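Local coordinates for protein CalS11 (Micromonospora echinospora, PDB 3TOS) that probably transfers a methyl group from S-adenosylmethionine to an oxygen atom in calicheamicin biosynthesis, and binds the by-product S-adenosyl-L-homocysteine, at residues T110-V115 and Q127-V132; V104-F109 and G165-T170; L62-L67 and G92-Y97. All blocks are in the same frame, centred on the assembly; numbering follows the deposited sequence.

Contact 1. Residues T110-V115 and Q127-V132; sequences TGFPDV and QGRFAV. With SAH (S-adenosyl-L-homocysteine), chain O.
Phe112 is joined to the 127-132 loop by two backbone hydrogen bonds. Its N donates to Arg129 O at 2.9 Å, while its O accepts from Gly128 N at 2.8 Å. A CA-H...O contact from Gly128 CA to Thr110 O adds to this pairing. The facing loop folds as a type II beta turn from Gly128 to Ala131, closed by the bond from Ala131 N to Gly128 O, and Gly111 presses into it: Gly111 CA lies 3.0 Å from Arg129 O. A side chain on Gly111 would collide with the carbonyl oxygens of Gly128 and Arg129.

The aromatic interaction is an offset edge-to-face pair. Phe130 turns its edge toward the face of Phe112, the planes standing at 87°, and the closest atoms are Phe112 CZ and Phe130 CE2, 3.5 Å apart. With CG anti to the carbonyl carbon (chi1 -66°), the Phe112 ring is carried alongside the Phe130 side chain, the two pointing the same way.

Both rings also meet S-adenosyl-L-homocysteine. Phe112 CD1 lies 3.5 Å from C8 of the adenine, which approaches at the ring edge, whereas the sulfur SD lies over one face of Phe130, displaced toward the rim and 4.0 Å from Phe130 CG. Water 1 accepts from Gly111 N, donates to Phe130 O at 2.8 Å and is bonded to the ribose O3'.

Phe130 also touches the bound glutamate. The arrangement is consistent with a loop covering the S-adenosyl-L-homocysteine site, with apolar rings beside the adenine and sulfur, and backbone groups that reach the ribose O3' through a water.

Contact 2. Residues V104-F109 and G165-T170; sequences VGFDTF and GDVRET. With SAH (S-adenosyl-L-homocysteine), chain O.
Asp107 and Gly165 meet through their backbones, Gly165 N donating to Asp107 O at 2.9 Å, and groups on either segment hold the ribose and the adenine. The carboxylate of Asp107 takes the ribose diol: O2' donates to Asp107 OD1 at 2.8 Å and O3' to Asp107 OD2 at 2.7 Å. The adenine is read by the other segment. Its N6 donates to Asp166 OD1 at 3.0 Å, almost straight at 169°. The adenine N1 in turn accepts a hydrogen bond from the backbone N of Val167.

A second shell fixes both carboxylates. Phe109 N closes an Asx turn onto Asp107 OD1, 2.8 Å away, and Val78 N and Arg79 N bond to OD2. Asp166 is the N-cap of its helix, its CG anti to the backbone N (chi1 -173°), which sets the carboxylate where OD1 can take both the adenine N6 and the capping bond from Arg168 N. Arg168 also grips this carboxylate side-on, NE to OD1 and NH2 to OD2, the latter on the syn lone pair.

Farther out, Phe106 CB packs against Val167 CG1 at 3.5 Å, and Thr170 OG1 lies at the edge of the Phe106 ring. Strand 103-107 runs between parallel strands 72-76 and 160-164 of the Rossmann-like sheet, ending in the diol-binding acidic residue familiar from such methyltransferases. Helix 167-177 packs against Phe106 through Val171, while Val167 reaches Pro195 and Val199 of helix 193-203.

Contact 3. Residues L62-L67 and G92-Y97; sequences LYRQVL and GVYEPY
The C-terminal ends of helix 50-65 and helix 82-94 come together where Tyr63 meets Glu95. With CG anti to the backbone N (chi1 -164°), the Tyr63 side chain is led toward Glu95, and its OH donates a hydrogen bond of 2.7 Å to Glu95 OE1, arriving on the anti lone pair; the carboxylate stands nearly perpendicular to the ring. The same oxygen forms a salt bridge with Arg101. Glu95 OE2 is bonded to Asn98 ND2 and accepts at 2.6 Å from water 2, which also donates to Leu67 O.

Tyr94 meets Tyr63, Arg64 and Leu67, its edge toward the face of Tyr63 with the planes at 59°. Leu67 crosses Tyr94 at about a right angle: CD1 makes a CH-pi contact over the Tyr94 face, 4.3 Å from its centroid, while CD2 touches Tyr94 CB at 3.6 Å and Glu95 CG at 3.8 Å. Arg64 CD passes 3.4 Å from Tyr94 OH, and Asp60 binds both that hydroxyl and Arg64 NE. An alanine in place of Glu95 would probably leave Tyr63 OH and Arg101 without their shared acceptor and open a gap beside Leu67 CD2.

Helix 82-94 links parallel strands 72-76 and 103-107, so the contact joins the end of helix 50-65 to the end of the helix in a right-handed beta-alpha-beta crossover, the repeating element of Rossmann-like methyltransferases.

Contacts 1 and 2 are two walls of one pocket and both touch S-adenosyl-L-homocysteine: their centres lie 12 Å apart, and contact 1 falls within the long excursion of chain that contact 2 brings back to strand 103-107. They also touch directly, Val132 CG2 lying 3.3 Å from Phe109 O. In contact 1 the Phe130 side chain lies about 3 Å from the bound glutamate at the nearest atoms. Contact 3 stands apart from the annotated sites, its centre about 32 Å from that of contact 1, on the opposite side of the chain's centre. It is about 24 Å from contact 2 between centres, yet helix 82-94 and strand 103-107 follow each other in the chain.

Contact 1. Residues T110-V115 and Q127-V132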
loop_
_atom_site.group_PDB
_atom_site.type_symbol
_atom_site.label_atom_id
_atom_site.label_comp_id
_atom_site.label_asym_id
_atom_site.label_seq_id
_atom_site.Cartn_x
_atom_site.Cartn_y
_atom_site.Cartn_z
ATOM N N THR B 110 -6.515 -45.063 -20.459
ATOM C CA THR B 110 -5.743 -46.216 -20.957
ATOM C C THR B 110 -4.338 -45.780 -21.336
ATOM O O THR B 110 -3.622 -46.453 -22.107
ATOM C CB THR B 110 -6.432 -46.866 -22.185
ATOM O OG1 THR B 110 -6.600 -45.883 -23.205
ATOM C CG2 THR B 110 -7.809 -47.372 -21.816
ATOM N N GLY B 111 -3.913 -44.650 -20.801
ATOM C CA GLY B 111 -2.547 -44.227 -21.081
ATOM C C GLY B 111 -2.396 -43.436 -22.354
ATOM O O GLY B 111 -3.363 -43.214 -23.088
ATOM N N PHE B 112 -1.176 -43.028 -22.662
ATOM C CA PHE B 112 -0.988 -42.264 -23.898
ATOM C C PHE B 112 -1.552 -43.000 -25.116
ATOM O O PHE B 112 -1.252 -44.179 -25.315
ATOM C CB PHE B 112 0.528 -42.067 -24.180
ATOM C CG PHE B 112 1.262 -41.220 -23.193
ATOM C CD1 PHE B 112 0.687 -40.132 -22.559
ATOM C CD2 PHE B 112 2.619 -41.478 -22.973
ATOM C CE1 PHE B 112 1.407 -39.360 -21.653
ATOM C CE2 PHE B 112 3.364 -40.681 -22.077
ATOM C CZ PHE B 112 2.754 -39.620 -21.423
ATOM N N PRO B 113 -2.362 -42.341 -25.969
ATOM C CA PRO B 113 -2.935 -43.099 -27.106
ATOM C C PRO B 113 -2.027 -43.188 -28.341
ATOM O O PRO B 113 -2.199 -44.088 -29.181
ATOM C CB PRO B 113 -4.189 -42.290 -27.465
ATOM C CG PRO B 113 -3.775 -40.867 -27.114
ATOM C CD PRO B 113 -2.941 -40.980 -25.853
ATOM N N ASP B 114 -1.101 -42.228 -28.452
ATOM C CA ASP B 114 -0.055 -42.220 -29.478
ATOM C C ASP B 114 0.975 -41.251 -28.970
ATOM O O ASP B 114 0.678 -40.484 -28.019
ATOM C CB ASP B 114 -0.603 -41.729 -30.821
ATOM C CG ASP B 114 -1.485 -40.517 -30.687
ATOM O OD1 ASP B 114 -1.097 -39.467 -30.126
ATOM O OD2 ASP B 114 -2.622 -40.629 -31.100
ATOM N N VAL B 115 2.181 -41.276 -29.532
ATOM C CA VAL B 115 3.032 -40.119 -29.287
ATOM C C VAL B 115 3.645 -39.558 -30.566
ATOM O O VAL B 115 3.685 -40.226 -31.598
ATOM C CB VAL B 115 4.162 -40.439 -28.243
ATOM C CG1 VAL B 115 3.580 -41.072 -26.972
ATOM C CG2 VAL B 115 5.228 -41.371 -28.828
ATOM N N GLN B 127 2.991 -45.554 -26.326
ATOM C CA GLN B 127 1.530 -45.830 -26.194
ATOM C C GLN B 127 1.216 -46.709 -24.953
ATOM O O GLN B 127 1.874 -47.724 -24.689
ATOM C CB GLN B 127 1.002 -46.498 -27.484
ATOM C CG GLN B 127 -0.522 -46.554 -27.631
ATOM C CD GLN B 127 -1.255 -47.517 -26.658
ATOM O OE1 GLN B 127 -2.315 -47.165 -26.053
ATOM N NE2 GLN B 127 -0.750 -48.735 -26.554
ATOM N N GLY B 128 0.247 -46.255 -24.172
ATOM C CA GLY B 128 -0.209 -46.965 -23.004
ATOM C C GLY B 128 0.423 -46.557 -21.699
ATOM O O GLY B 128 -0.034 -46.981 -20.657
ATOM N N ARG B 129 1.482 -45.757 -21.744
ATOM C CA ARG B 129 2.129 -45.297 -20.523
ATOM C C ARG B 129 1.096 -44.537 -19.709
ATOM O O ARG B 129 0.318 -43.766 -20.284
ATOM C CB ARG B 129 3.335 -44.393 -20.816
ATOM C CG ARG B 129 3.959 -43.841 -19.542
ATOM C CD ARG B 129 4.763 -45.020 -18.838
ATOM N NE ARG B 129 5.397 -44.660 -17.567
ATOM C CZ ARG B 129 6.239 -45.439 -16.890
ATOM N NH1 ARG B 129 6.601 -46.634 -17.347
ATOM N NH2 ARG B 129 6.767 -45.010 -15.750
ATOM N N PHE B 130 1.064 -44.785 -18.386
ATOM C CA PHE B 130 0.109 -44.169 -17.481
ATOM C C PHE B 130 -1.309 -44.773 -17.499
ATOM O O PHE B 130 -2.224 -44.202 -16.879
ATOM C CB PHE B 130 0.004 -42.631 -17.559
ATOM C CG PHE B 130 1.272 -41.886 -17.290
ATOM C CD1 PHE B 130 1.908 -41.959 -16.065
ATOM C CD2 PHE B 130 1.773 -41.034 -18.254
ATOM C CE1 PHE B 130 3.089 -41.264 -15.827
ATOM C CE2 PHE B 130 2.937 -40.320 -18.035
ATOM C CZ PHE B 130 3.600 -40.427 -16.793
ATOM N N ALA B 131 -1.509 -45.894 -18.200
ATOM C CA ALA B 131 -2.785 -46.611 -18.164
ATOM C C ALA B 131 -3.201 -46.877 -16.701
ATOM O O ALA B 131 -2.352 -47.205 -15.858
ATOM C CB ALA B 131 -2.691 -47.928 -18.859
ATOM N N VAL B 132 -4.501 -46.758 -16.413
ATOM C CA VAL B 132 -5.007 -47.182 -15.149
ATOM C C VAL B 132 -5.930 -48.389 -15.421
ATOM O O VAL B 132 -6.287 -48.664 -16.555
ATOM C CB VAL B 132 -5.735 -46.017 -14.421
ATOM C CG1 VAL B 132 -4.729 -44.852 -14.197
ATOM C CG2 VAL B 132 -6.909 -45.513 -15.223
HETATM N N SAH O . -2.775 -35.394 -13.330
HETATM C CA SAH O . -2.291 -36.768 -12.976
HETATM C CB SAH O . -1.176 -37.259 -13.883
HETATM C CG SAH O . -1.648 -37.446 -15.340
HETATM S SD SAH O . -0.488 -38.473 -16.217
HETATM C C SAH O . -1.771 -36.684 -11.542
HETATM O O SAH O . -1.332 -37.723 -10.961
HETATM O OXT SAH O . -1.873 -35.641 -10.885
HETATM C "C5'" SAH O . -0.799 -38.055 -17.940
HETATM C "C4'" SAH O . -2.232 -38.440 -18.443
HETATM O "O4'" SAH O . -2.457 -37.805 -19.709
HETATM C "C3'" SAH O . -2.297 -39.954 -18.696
HETATM O "O3'" SAH O . -3.283 -40.564 -17.828
HETATM C "C2'" SAH O . -2.638 -40.033 -20.175
HETATM O "O2'" SAH O . -3.517 -41.116 -20.543
HETATM C "C1'" SAH O . -3.297 -38.657 -20.432
HETATM N N9 SAH O . -3.245 -38.271 -21.863
HETATM C C8 SAH O . -2.146 -38.011 -22.620
HETATM N N7 SAH O . -2.592 -37.771 -23.880
HETATM C C5 SAH O . -3.935 -37.891 -23.929
HETATM C C6 SAH O . -4.954 -37.750 -24.975
HETATM N N6 SAH O . -4.585 -37.502 -26.253
HETATM N N1 SAH O . -6.243 -37.927 -24.593
HETATM C C2 SAH O . -6.592 -38.196 -23.299
HETATM N N3 SAH O . -5.708 -38.408 -22.299
HETATM C C4 SAH O . -4.377 -38.194 -22.595
HETATM O O HOH W 1 -4.534 -43.326 -18.181
#

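Contact 2. Residues V104-F109 and G165-T170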
loop_
_atom_site.group_PDB
_atom_site.type_symbol
_atom_site.label_atom_id
_atom_site.label_comp_id
_atom_site.label_asym_id
_atom_site.label_seq_id
_atom_site.Cartn_x
_atom_site.Cartn_y
_atom_site.Cartn_z
ATOM N N VAL B 104 -14.133 -31.059 -14.349
ATOM C CA VAL B 104 -14.235 -31.933 -15.538
ATOM C C VAL B 104 -12.852 -32.505 -15.775
ATOM O O VAL B 104 -11.883 -31.750 -15.962
ATOM C CB VAL B 104 -14.725 -31.185 -16.820
ATOM C CG1 VAL B 104 -15.062 -32.163 -17.870
ATOM C CG2 VAL B 104 -15.947 -30.300 -16.451
ATOM N N GLY B 105 -12.752 -33.826 -15.719
ATOM C CA GLY B 105 -11.463 -34.494 -15.933
ATOM C C GLY B 105 -11.486 -35.294 -17.213
ATOM O O GLY B 105 -12.369 -36.080 -17.446
ATOM N N PHE B 106 -10.508 -35.061 -18.077
ATOM C CA PHE B 106 -10.436 -35.747 -19.375
ATOM C C PHE B 106 -9.237 -36.675 -19.398
ATOM O O PHE B 106 -8.104 -36.263 -19.071
ATOM C CB PHE B 106 -10.248 -34.745 -20.561
ATOM C CG PHE B 106 -11.348 -33.746 -20.724
ATOM C CD1 PHE B 106 -11.382 -32.577 -19.947
ATOM C CD2 PHE B 106 -12.335 -33.924 -21.713
ATOM C CE1 PHE B 106 -12.427 -31.613 -20.140
ATOM C CE2 PHE B 106 -13.374 -32.976 -21.873
ATOM C CZ PHE B 106 -13.420 -31.841 -21.093
ATOM N N ASP B 107 -9.435 -37.914 -19.838
ATOM C CA ASP B 107 -8.311 -38.827 -20.029
ATOM C C ASP B 107 -8.809 -39.968 -20.904
ATOM O O ASP B 107 -10.023 -40.227 -20.956
ATOM C CB ASP B 107 -7.852 -39.401 -18.647
ATOM C CG ASP B 107 -6.420 -39.835 -18.634
ATOM O OD1 ASP B 107 -6.015 -40.726 -19.440
ATOM O OD2 ASP B 107 -5.673 -39.311 -17.807
ATOM N N THR B 108 -7.916 -40.701 -21.550
ATOM C CA THR B 108 -8.280 -41.978 -22.149
ATOM C C THR B 108 -8.554 -43.004 -21.051
ATOM O O THR B 108 -9.377 -43.923 -21.235
ATOM C CB THR B 108 -7.124 -42.562 -22.975
ATOM O OG1 THR B 108 -5.990 -42.643 -22.121
ATOM C CG2 THR B 108 -6.772 -41.684 -24.204
ATOM N N PHE B 109 -7.872 -42.821 -19.907
ATOM C CA PHE B 109 -7.775 -43.816 -18.816
ATOM C C PHE B 109 -7.111 -45.088 -19.265
ATOM O O PHE B 109 -7.076 -46.051 -18.519
ATOM C CB PHE B 109 -9.118 -44.022 -18.093
ATOM C CG PHE B 109 -9.622 -42.773 -17.440
ATOM C CD1 PHE B 109 -9.096 -42.383 -16.193
ATOM C CD2 PHE B 109 -10.595 -41.962 -18.078
ATOM C CE1 PHE B 109 -9.567 -41.220 -15.567
ATOM C CE2 PHE B 109 -11.080 -40.811 -17.465
ATOM C CZ PHE B 109 -10.539 -40.415 -16.225
ATOM N N GLY B 165 -11.761 -40.720 -23.214
ATOM C CA GLY B 165 -11.348 -40.800 -24.608
ATOM C C GLY B 165 -10.215 -39.841 -24.933
ATOM O O GLY B 165 -9.623 -39.210 -24.042
ATOM N N ASP B 166 -9.882 -39.741 -26.230
ATOM C CA ASP B 166 -8.789 -38.867 -26.670
ATOM C C ASP B 166 -9.256 -37.434 -26.683
ATOM O O ASP B 166 -10.265 -37.125 -27.328
ATOM C CB ASP B 166 -8.416 -39.330 -28.066
ATOM C CG ASP B 166 -7.215 -38.655 -28.601
ATOM O OD1 ASP B 166 -6.888 -37.515 -28.232
ATOM O OD2 ASP B 166 -6.511 -39.307 -29.378
ATOM N N VAL B 167 -8.558 -36.557 -25.951
ATOM C CA VAL B 167 -8.934 -35.114 -25.837
ATOM C C VAL B 167 -9.068 -34.426 -27.164
ATOM O O VAL B 167 -9.814 -33.428 -27.273
ATOM C CB VAL B 167 -8.010 -34.276 -24.906
ATOM C CG1 VAL B 167 -8.147 -34.737 -23.415
ATOM C CG2 VAL B 167 -6.563 -34.302 -25.380
ATOM N N ARG B 168 -8.373 -34.894 -28.184
ATOM C CA ARG B 168 -8.517 -34.287 -29.522
ATOM C C ARG B 168 -9.961 -34.326 -30.006
ATOM O O ARG B 168 -10.423 -33.427 -30.741
ATOM C CB ARG B 168 -7.587 -34.953 -30.541
ATOM C CG ARG B 168 -6.133 -34.653 -30.216
ATOM C CD ARG B 168 -5.154 -35.418 -31.079
ATOM N NE ARG B 168 -5.003 -36.752 -30.548
ATOM C CZ ARG B 168 -3.952 -37.531 -30.759
ATOM N NH1 ARG B 168 -2.909 -37.111 -31.479
ATOM N NH2 ARG B 168 -3.944 -38.721 -30.229
ATOM N N GLU B 169 -10.682 -35.356 -29.561
ATOM C CA GLU B 169 -12.129 -35.491 -29.899
ATOM C C GLU B 169 -13.042 -35.037 -28.765
ATOM O O GLU B 169 -14.094 -34.375 -28.983
ATOM C CB GLU B 169 -12.434 -36.944 -30.292
ATOM C CG GLU B 169 -11.964 -37.321 -31.695
ATOM C CD GLU B 169 -10.414 -37.346 -31.945
ATOM O OE1 GLU B 169 -9.655 -38.153 -31.335
ATOM O OE2 GLU B 169 -9.962 -36.580 -32.833
ATOM N N THR B 170 -12.688 -35.443 -27.535
ATOM C CA THR B 170 -13.646 -35.306 -26.436
ATOM C C THR B 170 -13.711 -33.872 -25.919
ATOM O O THR B 170 -14.729 -33.487 -25.380
ATOM C CB THR B 170 -13.292 -36.217 -25.264
ATOM O OG1 THR B 170 -12.011 -35.843 -24.765
ATOM C CG2 THR B 170 -13.255 -37.687 -25.681
HETATM N N SAH O . -2.775 -35.394 -13.330
HETATM C CA SAH O . -2.291 -36.768 -12.976
HETATM C CB SAH O . -1.176 -37.259 -13.883
HETATM C CG SAH O . -1.648 -37.446 -15.340
HETATM S SD SAH O . -0.488 -38.473 -16.217
HETATM C C SAH O . -1.771 -36.684 -11.542
HETATM O O SAH O . -1.332 -37.723 -10.961
HETATM O OXT SAH O . -1.873 -35.641 -10.885
HETATM C "C5'" SAH O . -0.799 -38.055 -17.940
HETATM C "C4'" SAH O . -2.232 -38.440 -18.443
HETATM O "O4'" SAH O . -2.457 -37.805 -19.709
HETATM C "C3'" SAH O . -2.297 -39.954 -18.696
HETATM O "O3'" SAH O . -3.283 -40.564 -17.828
HETATM C "C2'" SAH O . -2.638 -40.033 -20.175
HETATM O "O2'" SAH O . -3.517 -41.116 -20.543
HETATM C "C1'" SAH O . -3.297 -38.657 -20.432
HETATM N N9 SAH O . -3.245 -38.271 -21.863
HETATM C C8 SAH O . -2.146 -38.011 -22.620
HETATM N N7 SAH O . -2.592 -37.771 -23.880
HETATM C C5 SAH O . -3.935 -37.891 -23.929
HETATM C C6 SAH O . -4.954 -37.750 -24.975
HETATM N N6 SAH O . -4.585 -37.502 -26.253
HETATM N N1 SAH O . -6.243 -37.927 -24.593
HETATM C C2 SAH O . -6.592 -38.196 -23.299
HETATM N N3 SAH O . -5.708 -38.408 -22.299
HETATM C C4 SAH O . -4.377 -38.194 -22.595
#

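Contact 3. Residues L62-L67 and G92-Y97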
loop_
_atom_site.group_PDB
_atom_site.type_symbol
_atom_site.label_atom_id
_atom_site.label_comp_id
_atom_site.label_asym_id
_atom_site.label_seq_id
_atom_site.Cartn_x
_atom_site.Cartn_y
_atom_site.Cartn_z
ATOM N N LEU B 62 -3.559 -22.343 -7.024
ATOM C CA LEU B 62 -4.245 -22.055 -8.307
ATOM C C LEU B 62 -5.747 -21.852 -8.091
ATOM O O LEU B 62 -6.340 -20.877 -8.618
ATOM C CB LEU B 62 -4.054 -23.187 -9.321
ATOM C CG LEU B 62 -2.587 -23.419 -9.740
ATOM C CD1 LEU B 62 -2.576 -24.637 -10.665
ATOM C CD2 LEU B 62 -1.958 -22.198 -10.528
ATOM N N TYR B 63 -6.355 -22.693 -7.252
ATOM C CA TYR B 63 -7.791 -22.577 -7.015
ATOM C C TYR B 63 -8.111 -21.237 -6.363
ATOM O O TYR B 63 -9.060 -20.535 -6.725
ATOM C CB TYR B 63 -8.274 -23.736 -6.134
ATOM C CG TYR B 63 -9.789 -23.986 -6.100
ATOM C CD1 TYR B 63 -10.722 -22.962 -6.334
ATOM C CD2 TYR B 63 -10.280 -25.253 -5.978
ATOM C CE1 TYR B 63 -12.061 -23.193 -6.331
ATOM C CE2 TYR B 63 -11.645 -25.484 -6.005
ATOM C CZ TYR B 63 -12.519 -24.473 -6.092
ATOM O OH TYR B 63 -13.869 -24.777 -6.103
ATOM N N ARG B 64 -7.314 -20.848 -5.366
ATOM C CA ARG B 64 -7.559 -19.561 -4.714
ATOM C C ARG B 64 -7.505 -18.376 -5.677
ATOM O O ARG B 64 -8.187 -17.387 -5.476
ATOM C CB ARG B 64 -6.578 -19.350 -3.565
ATOM C CG ARG B 64 -6.935 -20.214 -2.353
ATOM C CD ARG B 64 -6.038 -19.836 -1.175
ATOM N NE ARG B 64 -4.652 -20.300 -1.316
ATOM C CZ ARG B 64 -3.577 -19.530 -1.505
ATOM N NH1 ARG B 64 -3.695 -18.210 -1.662
ATOM N NH2 ARG B 64 -2.371 -20.096 -1.594
ATOM N N GLN B 65 -6.722 -18.503 -6.738
ATOM C CA GLN B 65 -6.626 -17.408 -7.721
ATOM C C GLN B 65 -7.834 -17.255 -8.611
ATOM O O GLN B 65 -7.984 -16.187 -9.225
ATOM C CB GLN B 65 -5.367 -17.529 -8.604
ATOM C CG GLN B 65 -4.121 -17.175 -7.735
ATOM C CD GLN B 65 -2.834 -17.005 -8.539
ATOM O OE1 GLN B 65 -2.826 -16.411 -9.608
ATOM N NE2 GLN B 65 -1.744 -17.548 -8.020
ATOM N N VAL B 66 -8.728 -18.263 -8.657
ATOM C CA VAL B 66 -9.936 -18.150 -9.497
ATOM C C VAL B 66 -11.244 -18.142 -8.672
ATOM O O VAL B 66 -12.355 -18.291 -9.224
ATOM C CB VAL B 66 -9.987 -19.297 -10.577
ATOM C CG1 VAL B 66 -8.731 -19.271 -11.472
ATOM C CG2 VAL B 66 -10.184 -20.704 -9.929
ATOM N N LEU B 67 -11.151 -17.923 -7.362
ATOM C CA LEU B 67 -12.360 -17.878 -6.541
ATOM C C LEU B 67 -13.240 -16.684 -6.975
ATOM O O LEU B 67 -14.447 -16.702 -6.728
ATOM C CB LEU B 67 -11.975 -17.744 -5.057
ATOM C CG LEU B 67 -11.480 -19.110 -4.535
ATOM C CD1 LEU B 67 -11.114 -18.895 -3.086
ATOM C CD2 LEU B 67 -12.519 -20.303 -4.670
ATOM N N GLY B 92 -15.244 -27.792 -1.609
ATOM C CA GLY B 92 -16.041 -27.800 -0.357
ATOM C C GLY B 92 -15.518 -26.713 0.586
ATOM O O GLY B 92 -16.309 -25.973 1.225
ATOM N N VAL B 93 -14.193 -26.633 0.747
ATOM C CA VAL B 93 -13.656 -25.591 1.600
ATOM C C VAL B 93 -14.066 -24.169 1.198
ATOM O O VAL B 93 -14.497 -23.367 2.065
ATOM C CB VAL B 93 -12.102 -25.639 1.619
ATOM C CG1 VAL B 93 -11.546 -24.556 2.450
ATOM C CG2 VAL B 93 -11.639 -27.056 2.139
ATOM N N TYR B 94 -13.966 -23.857 -0.097
ATOM C CA TYR B 94 -14.091 -22.432 -0.499
ATOM C C TYR B 94 -15.455 -22.058 -1.076
ATOM O O TYR B 94 -15.838 -20.896 -1.069
ATOM C CB TYR B 94 -13.057 -22.115 -1.583
ATOM C CG TYR B 94 -11.634 -22.202 -1.105
ATOM C CD1 TYR B 94 -11.204 -21.454 0.002
ATOM C CD2 TYR B 94 -10.729 -23.048 -1.736
ATOM C CE1 TYR B 94 -9.867 -21.510 0.443
ATOM C CE2 TYR B 94 -9.384 -23.149 -1.275
ATOM C CZ TYR B 94 -8.984 -22.370 -0.181
ATOM O OH TYR B 94 -7.721 -22.411 0.296
ATOM N N GLU B 95 -16.192 -23.048 -1.608
ATOM C CA GLU B 95 -17.407 -22.753 -2.430
ATOM C C GLU B 95 -18.638 -23.626 -2.160
ATOM O O GLU B 95 -19.204 -24.240 -3.073
ATOM C CB GLU B 95 -17.050 -22.793 -3.890
ATOM C CG GLU B 95 -16.051 -21.734 -4.291
ATOM C CD GLU B 95 -15.951 -21.668 -5.785
ATOM O OE1 GLU B 95 -15.464 -22.642 -6.428
ATOM O OE2 GLU B 95 -16.336 -20.602 -6.335
ATOM N N PRO B 96 -19.052 -23.705 -0.885
ATOM C CA PRO B 96 -20.266 -24.468 -0.567
ATOM C C PRO B 96 -21.449 -24.051 -1.411
ATOM O O PRO B 96 -22.324 -24.873 -1.723
ATOM C CB PRO B 96 -20.496 -24.156 0.921
ATOM C CG PRO B 96 -19.717 -22.921 1.194
ATOM C CD PRO B 96 -18.525 -22.986 0.295
ATOM N N TYR B 97 -21.532 -22.752 -1.744
ATOM C CA TYR B 97 -22.750 -22.268 -2.387
ATOM C C TYR B 97 -22.627 -22.114 -3.902
ATOM O O TYR B 97 -23.463 -21.456 -4.528
ATOM C CB TYR B 97 -23.171 -20.953 -1.748
ATOM C CG TYR B 97 -23.402 -21.047 -0.257
ATOM C CD1 TYR B 97 -24.257 -22.034 0.284
ATOM C CD2 TYR B 97 -22.778 -20.153 0.619
ATOM C CE1 TYR B 97 -24.487 -22.096 1.637
ATOM C CE2 TYR B 97 -23.022 -20.201 2.003
ATOM C CZ TYR B 97 -23.886 -21.173 2.496
ATOM O OH TYR B 97 -24.167 -21.213 3.848
HETATM O O HOH W 2 -15.775 -18.345 -5.125
#